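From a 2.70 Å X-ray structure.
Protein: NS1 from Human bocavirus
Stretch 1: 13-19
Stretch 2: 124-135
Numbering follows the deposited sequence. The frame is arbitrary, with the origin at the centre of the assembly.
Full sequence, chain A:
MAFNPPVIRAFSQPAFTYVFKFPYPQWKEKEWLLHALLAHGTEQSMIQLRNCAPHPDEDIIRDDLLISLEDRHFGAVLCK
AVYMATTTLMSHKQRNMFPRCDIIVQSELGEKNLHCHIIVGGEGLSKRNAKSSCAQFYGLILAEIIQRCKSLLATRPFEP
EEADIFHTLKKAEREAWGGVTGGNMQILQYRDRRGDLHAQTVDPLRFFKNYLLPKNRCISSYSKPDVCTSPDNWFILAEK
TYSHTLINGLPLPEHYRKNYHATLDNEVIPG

Stretch 1, residues 13-19: QPAFTYV
Stretch 2 124-135: GLSKRNAKSSCA

Residues 15-19 form an extended strand; the peptide bond between Gln13 and Pro14 (C-gamma endo) is cis. Pro14, Phe16 and Tyr18 point toward the second stretch, Ala15 away. The second stretch runs the same way alongside: CA of Pro14 lies 6.3 Å from CA of Ser126, CA of Phe16 7.1 Å from CA of Ala130, and CA of Tyr18 8.2 Å from CA of Cys134, so the chains diverge slightly. After Gly124 (phi/psi 104/-23) it is extended at Leu125 and Ser126 (-103/149, -162/172), then bends, Ala130 N donating to Ser126 O (2.8 Å). Residues 130-132 have helical angles, Lys131 to Cys134 make a type I turn, and Cys134 and Ala135 lie in a helix that continues onward. Pro14 CG makes van der Waals contact with the carbonyl Leu125 O at 3.3 Å. The Phe16 ring (chi1 -59°, chi2 87°) fills the bend's hollow: Ala130 CB lies over one face in a CH-pi contact, 3.5 Å from the centroid, while Phe16 CZ reaches Ser126 C at 3.3 Å and CE1 meets Leu125 CB (chi1 m, chi2 t) at 3.9 Å. Asn129 (chi1 p) braces the bend, its ND2 donating to Gly124 O (2.8 Å) and OD1 accepting from Ser126 N (2.7 Å). Tyr18 (chi1 -61°, chi2 86°) donates its OH to Ala130 O at 2.6 Å. Cys134 SG (chi1 m) makes a sulfur-aromatic edge contact, 3.8 Å from Tyr18 CE2.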

# COMPACT_ATOMS: atom_id res chain seq x y z
N GLN A 13 20.08 5.34 1.49
CA GLN A 13 20.03 5.65 2.92
C GLN A 13 20.12 7.18 3.14
O GLN A 13 20.56 7.91 2.26
CB GLN A 13 21.13 4.88 3.67
CG GLN A 13 20.96 3.36 3.68
CD GLN A 13 20.64 2.81 5.05
OE1 GLN A 13 19.65 3.20 5.69
NE2 GLN A 13 21.49 1.91 5.53
N PRO A 14 19.62 7.67 4.29
CA PRO A 14 18.94 6.92 5.35
C PRO A 14 17.52 6.55 4.88
O PRO A 14 16.94 7.28 4.06
CB PRO A 14 18.88 7.93 6.50
CG PRO A 14 18.79 9.26 5.82
CD PRO A 14 19.63 9.13 4.57
N ALA A 15 17.01 5.43 5.37
CA ALA A 15 15.67 4.95 5.00
C ALA A 15 14.73 4.94 6.20
O ALA A 15 15.14 4.64 7.32
CB ALA A 15 15.74 3.54 4.35
N PHE A 16 13.46 5.22 5.94
CA PHE A 16 12.47 5.26 7.00
C PHE A 16 11.22 4.51 6.56
O PHE A 16 10.93 4.41 5.36
CB PHE A 16 12.16 6.71 7.38
CG PHE A 16 13.37 7.45 7.86
CD1 PHE A 16 14.20 8.10 6.95
CD2 PHE A 16 13.72 7.46 9.22
CE1 PHE A 16 15.35 8.76 7.38
CE2 PHE A 16 14.86 8.12 9.66
CZ PHE A 16 15.68 8.77 8.74
N THR A 17 10.49 3.99 7.53
CA THR A 17 9.28 3.22 7.23
C THR A 17 8.07 3.85 7.90
O THR A 17 8.08 4.16 9.11
CB THR A 17 9.47 1.75 7.64
OG1 THR A 17 10.59 1.20 6.94
CG2 THR A 17 8.19 0.90 7.33
N TYR A 18 7.02 4.09 7.11
CA TYR A 18 5.78 4.66 7.63
C TYR A 18 4.60 3.70 7.46
O TYR A 18 4.59 2.84 6.56
CB TYR A 18 5.44 5.96 6.92
CG TYR A 18 6.45 7.08 7.08
CD1 TYR A 18 7.54 7.17 6.22
CD2 TYR A 18 6.30 8.05 8.06
CE1 TYR A 18 8.46 8.21 6.34
CE2 TYR A 18 7.21 9.07 8.19
CZ TYR A 18 8.29 9.15 7.34
OH TYR A 18 9.21 10.18 7.49
N VAL A 19 3.59 3.87 8.30
CA VAL A 19 2.32 3.19 8.10
C VAL A 19 1.21 4.21 7.96
O VAL A 19 0.96 5.02 8.86
CB VAL A 19 1.97 2.20 9.23
CG1 VAL A 19 0.59 1.57 8.94
CG2 VAL A 19 3.01 1.12 9.31
N GLY A 124 17.33 14.40 1.88
CA GLY A 124 16.19 15.20 2.30
C GLY A 124 15.43 14.63 3.49
O GLY A 124 14.71 15.37 4.17
N LEU A 125 15.57 13.33 3.72
CA LEU A 125 15.06 12.71 4.95
C LEU A 125 16.22 12.44 5.90
O LEU A 125 17.35 12.21 5.47
CB LEU A 125 14.33 11.39 4.69
CG LEU A 125 12.90 11.43 4.16
CD1 LEU A 125 12.43 10.02 3.90
CD2 LEU A 125 11.97 12.10 5.13
N SER A 126 15.93 12.50 7.19
CA SER A 126 16.93 12.18 8.21
C SER A 126 16.21 11.90 9.53
O SER A 126 15.01 12.13 9.63
CB SER A 126 17.89 13.36 8.39
OG SER A 126 17.22 14.46 8.99
N LYS A 127 16.96 11.42 10.53
CA LYS A 127 16.43 11.24 11.88
C LYS A 127 15.78 12.52 12.38
O LYS A 127 14.82 12.51 13.14
CB LYS A 127 17.52 10.78 12.87
CG LYS A 127 17.73 9.28 12.94
CD LYS A 127 18.19 8.88 14.35
CE LYS A 127 17.84 7.42 14.66
NZ LYS A 127 18.39 6.42 13.69
N ARG A 128 16.34 13.63 11.94
CA ARG A 128 15.97 14.95 12.40
C ARG A 128 14.55 15.33 11.93
O ARG A 128 13.79 15.94 12.69
CB ARG A 128 17.07 15.92 11.91
CG ARG A 128 17.21 17.23 12.63
CD ARG A 128 18.17 18.14 11.87
NE ARG A 128 17.95 18.10 10.42
CZ ARG A 128 17.03 18.82 9.78
NH1 ARG A 128 16.26 19.67 10.45
NH2 ARG A 128 16.89 18.70 8.46
N ASN A 129 14.20 15.00 10.69
CA ASN A 129 12.89 15.34 10.13
C ASN A 129 11.89 14.21 9.84
O ASN A 129 10.72 14.47 9.59
CB ASN A 129 13.02 16.26 8.90
CG ASN A 129 13.60 15.55 7.68
OD1 ASN A 129 14.07 14.41 7.75
ND2 ASN A 129 13.57 16.24 6.54
N ALA A 130 12.34 12.96 9.84
CA ALA A 130 11.45 11.87 9.42
C ALA A 130 10.14 11.74 10.22
O ALA A 130 9.07 11.60 9.63
CB ALA A 130 12.19 10.54 9.38
N LYS A 131 10.22 11.75 11.55
CA LYS A 131 9.02 11.63 12.36
C LYS A 131 8.10 12.84 12.20
O LYS A 131 6.88 12.70 12.09
CB LYS A 131 9.36 11.42 13.85
CG LYS A 131 8.12 11.19 14.69
CD LYS A 131 8.40 10.62 16.05
CE LYS A 131 7.08 10.45 16.81
NZ LYS A 131 7.27 9.98 18.21
N SER A 132 8.69 14.03 12.20
CA SER A 132 7.93 15.28 12.14
C SER A 132 7.25 15.47 10.79
O SER A 132 6.34 16.30 10.65
CB SER A 132 8.83 16.47 12.47
OG SER A 132 9.76 16.71 11.42
N SER A 133 7.68 14.70 9.79
CA SER A 133 7.12 14.84 8.46
C SER A 133 5.84 14.05 8.30
O SER A 133 5.24 14.09 7.24
CB SER A 133 8.11 14.44 7.38
OG SER A 133 9.24 15.28 7.43
N CYS A 134 5.44 13.32 9.34
CA CYS A 134 4.22 12.53 9.29
C CYS A 134 2.97 13.28 8.80
O CYS A 134 2.28 12.80 7.92
CB CYS A 134 3.93 11.86 10.63
SG CYS A 134 4.84 10.33 10.89
N ALA A 135 2.66 14.44 9.38
CA ALA A 135 1.44 15.16 9.00
C ALA A 135 1.47 15.62 7.54
O ALA A 135 0.49 15.49 6.80
CB ALA A 135 1.19 16.33 9.94